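Local coordinates for protein nicastrin (Dictyostelium purpureum, PDB 4R12) that is probably an essential subunit of the gamma-secretase complex, which cleaves integral membrane proteins such as Notch receptors within the membrane, at residues R272-V276 with Y569-T573; E193-Q198 with Y485-T491; I116-Y120 with M386-K390; F134-F139 with A225-D229. One frame throughout, in Å; residues are numbered along the deposited sequence.

Interaction 1 of 4, residues R272-V276 with Y569-T573; sequences RWGYV and YPIFT. With NAG (2-acetamido-2-deoxy-beta-D-glucopyranose), chain F.
Trp273 turns the edge of its six-membered ring toward one face of Phe572, giving a T-shaped (edge-to-face) pair. The centroids are 5.2 Å apart and the planes meet at 66°. Trp273 CE3 stands over the rim of the phenylalanine ring, 3.7 Å from Phe572 CD1. Phe572 CG lies anti to its own carbonyl carbon (chi1 -62°), which lays the ring against the tryptophan. The ring of Tyr569 lies against the N-acetylglucosamine attached to Asn566: the sugar C6 sits over one face, 3.3 Å from Tyr569 CZ. With an alanine in place of this tyrosine, the sugar would probably lose the ring beneath it and be freer to swing. Pro570 packs on the turn between these two aromatic contacts. Its CG is tight against Val276 CG1 at 3.5 Å, and its CB is 3.6 Å from Trp273 O. A CB on Gly274 would collide with Pro570 CG, and the backbone angles alone call for glycine. No hydrogen bond joins the two segments. The turn follows strand 262-268 and leads into helix 276-287, with Tyr275 at the N-cap. Phe572 is backbone-bonded to Val195 of strand 192-203, and the Val195 side chain touches both Trp273 and Phe572.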
# COMPACT_ATOMS: atom_id res chain seq x y z
N ARG A 272 -2.33 -4.88 3.68
CA ARG A 272 -1.71 -4.48 4.95
C ARG A 272 -2.73 -4.49 6.08
O ARG A 272 -2.38 -4.28 7.24
CB ARG A 272 -1.06 -3.10 4.86
CG ARG A 272 -0.11 -2.91 3.70
CD ARG A 272 0.79 -4.07 3.54
NE ARG A 272 1.77 -3.94 2.46
CZ ARG A 272 2.71 -4.85 2.27
NH1 ARG A 272 2.75 -5.91 3.09
NH2 ARG A 272 3.61 -4.73 1.31
N TRP A 273 -4.00 -4.71 5.74
CA TRP A 273 -5.06 -4.68 6.73
C TRP A 273 -5.74 -6.04 6.80
O TRP A 273 -6.96 -6.16 6.67
CB TRP A 273 -6.04 -3.55 6.41
CG TRP A 273 -5.33 -2.23 6.32
CD1 TRP A 273 -4.88 -1.61 5.18
CD2 TRP A 273 -4.92 -1.40 7.42
NE1 TRP A 273 -4.24 -0.44 5.50
CE2 TRP A 273 -4.25 -0.29 6.86
CE3 TRP A 273 -5.05 -1.49 8.81
CZ2 TRP A 273 -3.72 0.73 7.66
CZ3 TRP A 273 -4.53 -0.48 9.59
CH2 TRP A 273 -3.87 0.62 9.01
N GLY A 274 -4.92 -7.07 6.99
CA GLY A 274 -5.42 -8.42 7.17
C GLY A 274 -5.60 -9.23 5.90
O GLY A 274 -6.48 -10.09 5.84
N TYR A 275 -4.79 -8.93 4.88
CA TYR A 275 -4.82 -9.67 3.61
C TYR A 275 -6.19 -9.73 2.96
O TYR A 275 -6.53 -10.75 2.36
CB TYR A 275 -4.32 -11.11 3.82
CG TYR A 275 -3.00 -11.22 4.53
CD1 TYR A 275 -1.83 -10.81 3.90
CD2 TYR A 275 -2.90 -11.72 5.82
CE1 TYR A 275 -0.61 -10.89 4.52
CE2 TYR A 275 -1.67 -11.81 6.46
CZ TYR A 275 -0.53 -11.40 5.80
OH TYR A 275 0.70 -11.47 6.40
N VAL A 276 -7.00 -8.68 3.04
CA VAL A 276 -8.38 -8.84 2.62
C VAL A 276 -8.54 -8.92 1.10
O VAL A 276 -9.52 -9.50 0.62
CB VAL A 276 -9.29 -7.74 3.17
CG1 VAL A 276 -9.27 -7.78 4.70
CG2 VAL A 276 -8.88 -6.38 2.66
N TYR A 569 -12.52 -12.16 11.32
CA TYR A 569 -11.85 -11.55 10.17
C TYR A 569 -11.32 -10.17 10.56
O TYR A 569 -11.70 -9.64 11.62
CB TYR A 569 -12.80 -11.47 8.97
CG TYR A 569 -13.16 -12.82 8.37
CD1 TYR A 569 -12.24 -13.54 7.62
CD2 TYR A 569 -14.43 -13.38 8.56
CE1 TYR A 569 -12.56 -14.78 7.06
CE2 TYR A 569 -14.76 -14.61 8.00
CZ TYR A 569 -13.83 -15.30 7.26
OH TYR A 569 -14.15 -16.52 6.71
N PRO A 570 -10.42 -9.58 9.75
CA PRO A 570 -9.90 -8.28 10.17
C PRO A 570 -10.99 -7.20 10.16
O PRO A 570 -11.71 -7.07 9.18
CB PRO A 570 -8.80 -7.97 9.13
CG PRO A 570 -9.04 -8.89 7.99
CD PRO A 570 -9.72 -10.11 8.56
N ILE A 571 -11.11 -6.46 11.25
CA ILE A 571 -12.09 -5.39 11.34
C ILE A 571 -11.43 -4.04 11.49
O ILE A 571 -11.00 -3.68 12.58
CB ILE A 571 -13.05 -5.59 12.52
CG1 ILE A 571 -13.76 -6.94 12.42
CG2 ILE A 571 -14.07 -4.43 12.57
CD1 ILE A 571 -14.59 -7.11 11.17
N PHE A 572 -11.33 -3.30 10.39
CA PHE A 572 -10.77 -1.95 10.40
C PHE A 572 -11.73 -1.03 9.68
O PHE A 572 -12.17 -1.33 8.57
CB PHE A 572 -9.40 -1.90 9.71
CG PHE A 572 -8.37 -2.74 10.39
CD1 PHE A 572 -7.61 -2.23 11.42
CD2 PHE A 572 -8.16 -4.05 10.00
CE1 PHE A 572 -6.64 -3.01 12.05
CE2 PHE A 572 -7.21 -4.83 10.63
CZ PHE A 572 -6.45 -4.30 11.65
N THR A 573 -12.07 0.08 10.33
CA THR A 573 -13.00 1.03 9.75
C THR A 573 -12.49 2.44 9.98
O THR A 573 -12.32 2.88 11.12
CB THR A 573 -14.43 0.92 10.37
OG1 THR A 573 -14.37 1.21 11.77
CG2 THR A 573 -15.01 -0.46 10.15
C1 NAG F . -15.90 -16.78 11.41
C2 NAG F . -16.61 -18.08 11.14
C3 NAG F . -15.67 -19.26 10.99
C4 NAG F . -14.41 -18.92 10.23
C5 NAG F . -13.84 -17.58 10.67
C6 NAG F . -12.68 -17.11 9.81
C7 NAG F . -18.79 -17.86 11.93
C8 NAG F . -19.32 -16.77 12.80
N2 NAG F . -17.57 -18.26 12.19
O3 NAG F . -16.35 -20.24 10.22
O4 NAG F . -13.48 -19.95 10.42
O5 NAG F . -14.91 -16.69 10.44
O6 NAG F . -11.41 -17.29 10.41
O7 NAG F . -19.41 -18.37 11.02

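Interaction 2 of 4, residues E193-Q198 with Y485-T491; sequences EPVGGQ and YSSVFGT
Two backbone hydrogen bonds flank the single beta bridge between Val195 and Val488. The bridge ties strand 192-203 to the loop before strand 495-496. Phe489 N donates to Pro194 O at 2.9 Å, nearly straight at 168°. Gly196 N donates to Ser487 O at 3.0 Å, in the carbonyl plane. Ser487 O also accepts from Ser486 OG, so two donors grip it. A water adds a third link: it accepts from Gln198 NE2 and donates to Phe489 O. The same NE2 also bonds Asn547.

Van der Waals contacts lie around this frame. The plainly apolar one is Glu193 CB on Val488 CB at 3.8 Å. Val195 CG1 is anti to the backbone N (chi1 174°), which sets it against Ser486 OG at 3.3 Å and near the Tyr485 ring. The hydroxyl of Tyr485 is bonded to Glu574. The Phe489 ring lies beside the glycines, with Gly197 O at its edge, 3.5 Å from Phe489 CD1. A CB on Gly196 would press on Phe489 CB.

Some close polar pairs are not bonds, because both atoms are acceptors. Gly196 O lies 3.2 Å from Ser486 O, and Glu193 OE1 lies 3.2 Å from Gly490 O. Trp562 NE1 makes weak hydrogen bonds to both atoms of the second pair.

The backbone thus carries most of the polar linkage, and the shared indole N-H is likely to ease the repulsion between carboxylate and carbonyl.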
# COMPACT_ATOMS: atom_id res chain seq x y z
N GLU A 193 -16.17 3.87 7.52
CA GLU A 193 -16.30 2.90 6.43
C GLU A 193 -15.19 1.86 6.53
O GLU A 193 -14.11 2.15 7.04
CB GLU A 193 -16.22 3.59 5.06
CG GLU A 193 -17.17 4.77 4.87
CD GLU A 193 -18.63 4.34 4.76
OE1 GLU A 193 -18.89 3.12 4.67
OE2 GLU A 193 -19.52 5.22 4.76
N PRO A 194 -15.46 0.63 6.05
CA PRO A 194 -14.44 -0.42 6.06
C PRO A 194 -13.18 0.00 5.30
O PRO A 194 -13.29 0.63 4.26
CB PRO A 194 -15.13 -1.59 5.35
CG PRO A 194 -16.59 -1.36 5.61
CD PRO A 194 -16.75 0.14 5.54
N VAL A 195 -12.02 -0.34 5.85
CA VAL A 195 -10.78 -0.11 5.14
C VAL A 195 -10.68 -1.16 4.05
O VAL A 195 -10.71 -2.35 4.33
CB VAL A 195 -9.56 -0.20 6.08
CG1 VAL A 195 -8.24 -0.11 5.28
CG2 VAL A 195 -9.63 0.90 7.10
N GLY A 196 -10.57 -0.72 2.80
CA GLY A 196 -10.51 -1.66 1.70
C GLY A 196 -10.37 -0.95 0.38
O GLY A 196 -10.03 0.23 0.33
N GLY A 197 -10.63 -1.67 -0.71
CA GLY A 197 -10.53 -1.05 -2.02
C GLY A 197 -10.66 -2.05 -3.13
O GLY A 197 -11.37 -3.04 -2.99
N GLN A 198 -9.95 -1.80 -4.23
CA GLN A 198 -9.95 -2.69 -5.38
C GLN A 198 -8.56 -3.24 -5.69
O GLN A 198 -7.59 -2.48 -5.77
CB GLN A 198 -10.49 -1.96 -6.62
CG GLN A 198 -11.94 -1.46 -6.49
CD GLN A 198 -12.95 -2.60 -6.42
OE1 GLN A 198 -12.93 -3.52 -7.24
NE2 GLN A 198 -13.84 -2.54 -5.44
N TYR A 485 -1.78 3.86 0.63
CA TYR A 485 -2.73 3.40 1.65
C TYR A 485 -4.06 3.14 0.95
O TYR A 485 -4.48 3.93 0.11
CB TYR A 485 -2.87 4.45 2.76
CG TYR A 485 -4.09 4.24 3.63
CD1 TYR A 485 -4.27 3.06 4.34
CD2 TYR A 485 -5.04 5.25 3.76
CE1 TYR A 485 -5.39 2.88 5.15
CE2 TYR A 485 -6.16 5.08 4.58
CZ TYR A 485 -6.33 3.89 5.26
OH TYR A 485 -7.42 3.70 6.06
N SER A 486 -4.69 2.01 1.24
CA SER A 486 -5.88 1.59 0.51
C SER A 486 -7.07 2.54 0.67
O SER A 486 -7.94 2.60 -0.19
CB SER A 486 -6.31 0.18 0.97
OG SER A 486 -6.76 0.22 2.31
N SER A 487 -7.10 3.27 1.78
CA SER A 487 -8.26 4.09 2.15
C SER A 487 -9.49 3.19 2.31
O SER A 487 -9.36 2.01 2.68
CB SER A 487 -8.50 5.22 1.11
OG SER A 487 -9.54 6.08 1.50
N VAL A 488 -10.68 3.73 2.07
CA VAL A 488 -11.90 3.01 2.39
C VAL A 488 -12.54 2.35 1.17
O VAL A 488 -12.43 2.83 0.04
CB VAL A 488 -12.94 3.92 3.08
CG1 VAL A 488 -12.40 4.36 4.43
CG2 VAL A 488 -13.28 5.13 2.21
N PHE A 489 -13.21 1.23 1.42
CA PHE A 489 -13.77 0.42 0.35
C PHE A 489 -14.87 1.13 -0.41
O PHE A 489 -14.95 1.04 -1.64
CB PHE A 489 -14.31 -0.90 0.89
CG PHE A 489 -14.99 -1.73 -0.15
CD1 PHE A 489 -14.24 -2.49 -1.04
CD2 PHE A 489 -16.37 -1.73 -0.28
CE1 PHE A 489 -14.86 -3.25 -2.02
CE2 PHE A 489 -17.00 -2.49 -1.25
CZ PHE A 489 -16.25 -3.25 -2.12
N GLY A 490 -15.74 1.83 0.31
CA GLY A 490 -16.91 2.45 -0.28
C GLY A 490 -18.03 2.49 0.74
O GLY A 490 -17.85 2.04 1.87
N THR A 491 -19.19 3.02 0.35
CA THR A 491 -20.32 3.13 1.26
C THR A 491 -21.23 1.90 1.23
O THR A 491 -22.06 1.71 2.12
CB THR A 491 -21.16 4.37 0.96
OG1 THR A 491 -21.37 4.46 -0.46
CG2 THR A 491 -20.43 5.62 1.42
O HOH W 1 -13.26 -0.13 -3.58

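Interaction 3 of 4, residues I116-Y120 with M386-K390; sequences IYGLY and MSFLK
Met386 is the centre of the tight part, and it touches three residues in a row. Its SD accepts a weak hydrogen bond from Leu119 N at 3.5 Å, straight at 165°. The same sulfur lies 3.7 Å from Gly118 CA. A CB on Gly118 would clash with it. The chain is extended beyond CG, and chi3 of 163° carries the methyl onward to Tyr120. There Met386 CE meets the ring at its edge, near the plane, 3.6 Å from Tyr120 CE2. The hydroxyl of Tyr120 bonds to Leu380 N.

The more open side is built by Leu119 and Lys390. Leu119 crosses Met386 obliquely, CG to CG at 4.0 Å. Its CD1 is 3.9 Å from Leu389 CB, and its CD2 runs alongside Lys390 CG. Cutting this leucine back to an alanine would probably open a gap above Met386 and take away part of the cover of Leu389. Lys390 is exposed, but its end is anchored. Its chain is extended beyond CG and brings NZ to Tyr117 O at 2.7 Å. The donor stands above the carbonyl plane, 36° out of it. NZ also forms a salt bridge with Glu279.

The contact joins a loop of the small lobe to helix 385-389 of the large lobe. Its chemistry is mixed: a largely apolar patch around a methionine whose sulfur takes a weak N-H bond, backed by a charged donor that Glu279 is likely to hold against the loop carbonyl.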
# COMPACT_ATOMS: atom_id res chain seq x y z
N ILE A 116 -1.80 -12.18 13.26
CA ILE A 116 -2.93 -13.05 13.59
C ILE A 116 -3.78 -13.40 12.39
O ILE A 116 -4.59 -14.33 12.46
CB ILE A 116 -3.84 -12.44 14.69
CG1 ILE A 116 -4.52 -11.16 14.20
CG2 ILE A 116 -3.05 -12.21 15.97
CD1 ILE A 116 -5.55 -10.59 15.20
N TYR A 117 -3.61 -12.68 11.28
CA TYR A 117 -4.38 -12.96 10.07
C TYR A 117 -3.62 -13.83 9.06
O TYR A 117 -4.14 -14.15 8.00
CB TYR A 117 -4.82 -11.66 9.40
CG TYR A 117 -5.62 -10.81 10.35
CD1 TYR A 117 -6.82 -11.27 10.87
CD2 TYR A 117 -5.15 -9.57 10.77
CE1 TYR A 117 -7.56 -10.51 11.77
CE2 TYR A 117 -5.89 -8.80 11.66
CZ TYR A 117 -7.09 -9.28 12.16
OH TYR A 117 -7.83 -8.53 13.05
N GLY A 118 -2.41 -14.23 9.42
CA GLY A 118 -1.60 -15.05 8.53
C GLY A 118 -1.52 -16.51 8.93
O GLY A 118 -2.34 -16.98 9.72
N LEU A 119 -0.54 -17.23 8.39
CA LEU A 119 -0.36 -18.66 8.66
C LEU A 119 0.05 -19.01 10.08
O LEU A 119 -0.18 -20.12 10.53
CB LEU A 119 0.69 -19.25 7.73
CG LEU A 119 0.28 -19.72 6.34
CD1 LEU A 119 1.48 -20.37 5.69
CD2 LEU A 119 -0.88 -20.70 6.41
N TYR A 120 0.69 -18.07 10.77
CA TYR A 120 1.27 -18.37 12.07
C TYR A 120 0.77 -17.42 13.16
O TYR A 120 1.54 -16.61 13.68
CB TYR A 120 2.79 -18.32 11.99
CG TYR A 120 3.36 -18.95 10.72
CD1 TYR A 120 3.56 -20.33 10.63
CD2 TYR A 120 3.71 -18.16 9.63
CE1 TYR A 120 4.08 -20.90 9.47
CE2 TYR A 120 4.23 -18.73 8.48
CZ TYR A 120 4.42 -20.09 8.40
OH TYR A 120 4.93 -20.64 7.25
N MET A 386 0.30 -16.39 2.00
CA MET A 386 -0.35 -17.01 3.14
C MET A 386 -1.84 -17.27 2.91
O MET A 386 -2.39 -18.25 3.42
CB MET A 386 -0.17 -16.14 4.38
CG MET A 386 1.24 -16.15 4.92
SD MET A 386 1.41 -15.10 6.38
CE MET A 386 2.96 -15.71 7.05
N SER A 387 -2.50 -16.41 2.14
CA SER A 387 -3.92 -16.60 1.88
C SER A 387 -4.15 -17.84 1.04
O SER A 387 -5.11 -18.58 1.25
CB SER A 387 -4.52 -15.37 1.19
OG SER A 387 -4.37 -14.22 2.00
N PHE A 388 -3.26 -18.09 0.08
CA PHE A 388 -3.39 -19.28 -0.76
C PHE A 388 -2.99 -20.55 -0.01
O PHE A 388 -3.61 -21.60 -0.18
CB PHE A 388 -2.55 -19.13 -2.04
CG PHE A 388 -3.06 -18.07 -2.96
CD1 PHE A 388 -2.76 -16.74 -2.74
CD2 PHE A 388 -3.88 -18.40 -4.04
CE1 PHE A 388 -3.26 -15.75 -3.58
CE2 PHE A 388 -4.37 -17.41 -4.88
CZ PHE A 388 -4.07 -16.09 -4.64
N LEU A 389 -1.98 -20.46 0.84
CA LEU A 389 -1.50 -21.64 1.58
C LEU A 389 -2.49 -22.14 2.63
O LEU A 389 -2.40 -23.29 3.09
CB LEU A 389 -0.16 -21.33 2.23
CG LEU A 389 0.97 -21.20 1.21
CD1 LEU A 389 2.12 -20.38 1.77
CD2 LEU A 389 1.43 -22.59 0.77
N LYS A 390 -3.44 -21.29 3.01
CA LYS A 390 -4.54 -21.71 3.86
C LYS A 390 -5.46 -22.67 3.12
O LYS A 390 -6.19 -23.44 3.73
CB LYS A 390 -5.35 -20.51 4.35
CG LYS A 390 -4.62 -19.59 5.30
CD LYS A 390 -5.46 -18.34 5.59
CE LYS A 390 -4.66 -17.33 6.40
NZ LYS A 390 -5.45 -16.10 6.74

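Interaction 4 of 4, residues F134-F139 with A225-D229; sequences FTYFSF and AFFRD
The ring end of Phe226 comes up against both Phe134 and Phe139, which also touch each other, so three phenylalanines form an aromatic cluster with no hydrogen bond across the contact. Neither pair with Phe226 is a regular stack. Against Phe134 the planes are 34° apart and the centroids 5.1 Å. Against Phe139 the planes are 67° apart and the centroids 5.8 Å. Phe226 CE2 lies over one face of Phe134, toward its rim, 3.8 Å from Phe134 CD2. Phe226 CZ reaches Phe139 CE1 at 3.7 Å, and that carbon lies near the plane of the Phe226 ring. Phe226 CG is anti to the backbone N (chi1 -168°), which extends the ring toward the other segment. A polar atom also meets its edge: Phe134 O is 3.5 Å from Phe226 CE2.

Thr135 packs alongside the base of this ring. Its OG1 is 3.7 Å from Phe226 CD2 and makes a weak hydrogen bond to Pro108 O. Its methyl, CG2, comes to the edge of the Arg228 guanidinium, 4.1 Å from Arg228 NH1. NH2 of that group is hydrogen-bonded to Thr25.

The contact is buried and joins a segment of the small lobe to one of the large lobe. Phe77 extends the cluster and pairs edge-to-face with Phe226. Phe134 also rests on Ser79 and Val82 of helix 79-83. Phe226 touches Cys24 of strand 21-29 and Ile143 of strand 143-146.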
# COMPACT_ATOMS: atom_id res chain seq x y z
N PHE A 134 4.02 2.85 17.33
CA PHE A 134 3.48 4.19 17.54
C PHE A 134 2.17 4.48 16.77
O PHE A 134 1.32 5.23 17.25
CB PHE A 134 4.54 5.20 17.15
CG PHE A 134 4.33 6.58 17.69
CD1 PHE A 134 3.63 6.78 18.86
CD2 PHE A 134 4.84 7.68 17.02
CE1 PHE A 134 3.46 8.06 19.37
CE2 PHE A 134 4.67 8.95 17.51
CZ PHE A 134 3.97 9.14 18.69
N THR A 135 2.02 3.89 15.59
CA THR A 135 0.82 4.13 14.79
C THR A 135 -0.45 3.67 15.51
O THR A 135 -1.51 4.29 15.37
CB THR A 135 0.92 3.42 13.41
OG1 THR A 135 1.95 4.05 12.65
CG2 THR A 135 -0.39 3.54 12.63
N TYR A 136 -0.33 2.61 16.31
CA TYR A 136 -1.49 1.97 16.91
C TYR A 136 -1.82 2.48 18.31
O TYR A 136 -2.32 1.75 19.13
CB TYR A 136 -1.29 0.45 16.93
CG TYR A 136 -0.98 -0.03 15.55
CD1 TYR A 136 -1.94 0.05 14.54
CD2 TYR A 136 0.28 -0.52 15.22
CE1 TYR A 136 -1.67 -0.35 13.26
CE2 TYR A 136 0.56 -0.93 13.93
CZ TYR A 136 -0.42 -0.84 12.95
OH TYR A 136 -0.18 -1.24 11.65
N PHE A 137 -1.53 3.75 18.56
CA PHE A 137 -1.97 4.41 19.78
C PHE A 137 -3.13 5.35 19.49
O PHE A 137 -3.29 5.84 18.37
CB PHE A 137 -0.82 5.18 20.42
CG PHE A 137 0.18 4.31 21.11
CD1 PHE A 137 1.18 3.67 20.38
CD2 PHE A 137 0.11 4.11 22.48
CE1 PHE A 137 2.10 2.84 21.03
CE2 PHE A 137 1.03 3.29 23.13
CZ PHE A 137 2.02 2.66 22.41
N SER A 138 -3.95 5.61 20.50
CA SER A 138 -5.11 6.48 20.36
C SER A 138 -4.82 7.87 20.91
O SER A 138 -4.71 8.06 22.12
CB SER A 138 -6.33 5.88 21.06
OG SER A 138 -7.45 6.74 20.89
N PHE A 139 -4.72 8.85 20.01
CA PHE A 139 -4.40 10.22 20.39
C PHE A 139 -5.66 11.08 20.46
O PHE A 139 -6.44 11.10 19.51
CB PHE A 139 -3.41 10.84 19.39
CG PHE A 139 -2.12 10.08 19.27
CD1 PHE A 139 -2.00 9.04 18.37
CD2 PHE A 139 -1.03 10.41 20.06
CE1 PHE A 139 -0.81 8.33 18.26
CE2 PHE A 139 0.16 9.71 19.95
CZ PHE A 139 0.27 8.68 19.05
N ALA A 225 1.49 3.93 6.86
CA ALA A 225 2.28 4.99 7.46
C ALA A 225 1.51 5.58 8.64
O ALA A 225 0.30 5.33 8.79
CB ALA A 225 2.60 6.07 6.46
N PHE A 226 2.21 6.33 9.48
CA PHE A 226 1.56 7.08 10.55
C PHE A 226 0.70 8.15 9.87
O PHE A 226 -0.46 8.33 10.20
CB PHE A 226 2.59 7.71 11.49
CG PHE A 226 2.00 8.25 12.77
CD1 PHE A 226 1.40 9.50 12.80
CD2 PHE A 226 2.05 7.50 13.94
CE1 PHE A 226 0.86 10.01 13.97
CE2 PHE A 226 1.51 8.00 15.13
CZ PHE A 226 0.92 9.25 15.14
N PHE A 227 1.31 8.84 8.91
CA PHE A 227 0.63 9.85 8.09
C PHE A 227 0.34 9.24 6.73
O PHE A 227 1.21 9.20 5.87
CB PHE A 227 1.50 11.11 7.94
CG PHE A 227 1.88 11.74 9.25
CD1 PHE A 227 0.93 12.41 10.00
CD2 PHE A 227 3.16 11.64 9.73
CE1 PHE A 227 1.26 12.97 11.23
CE2 PHE A 227 3.50 12.20 10.95
CZ PHE A 227 2.55 12.87 11.70
N ARG A 228 -0.89 8.77 6.53
CA ARG A 228 -1.16 7.90 5.39
C ARG A 228 -1.15 8.63 4.03
O ARG A 228 -1.03 7.97 2.98
CB ARG A 228 -2.48 7.15 5.62
CG ARG A 228 -2.30 6.00 6.66
CD ARG A 228 -3.62 5.41 7.16
NE ARG A 228 -4.24 6.21 8.22
CZ ARG A 228 -3.87 6.19 9.50
NH1 ARG A 228 -2.88 5.41 9.91
NH2 ARG A 228 -4.51 6.97 10.39
N ASP A 229 -1.23 9.95 4.03
CA ASP A 229 -1.06 10.69 2.77
C ASP A 229 0.40 10.67 2.32
O ASP A 229 0.70 11.08 1.20
CB ASP A 229 -1.53 12.14 2.90
CG ASP A 229 -3.02 12.25 3.12
OD1 ASP A 229 -3.78 11.60 2.37
OD2 ASP A 229 -3.43 12.96 4.07

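From the N terminus, the chain first opens interaction 3 at 116-120 and interaction 4 at 134-139, both in the small lobe. Segment 193-198 then opens interaction 2. Interaction 4 closes at 225-229, so it lies wholly within the span of interaction 3. Segment 272-276 opens interaction 1. Interaction 3 closes at 386-390, interaction 2 at 485-491 and interaction 1 at 569-573. Interaction 2 crosses the other three, and interaction 1 also crosses interaction 3. Interactions 3 and 4 join small-lobe to large-lobe segments. Interactions 1 and 2 bring in later chain, strand 572-575 and the loop 485-491; strand 572-575 neighbours strand 192-203, which links the two. Tyr275 touches Tyr117 and Met386, and Arg228 touches Tyr485.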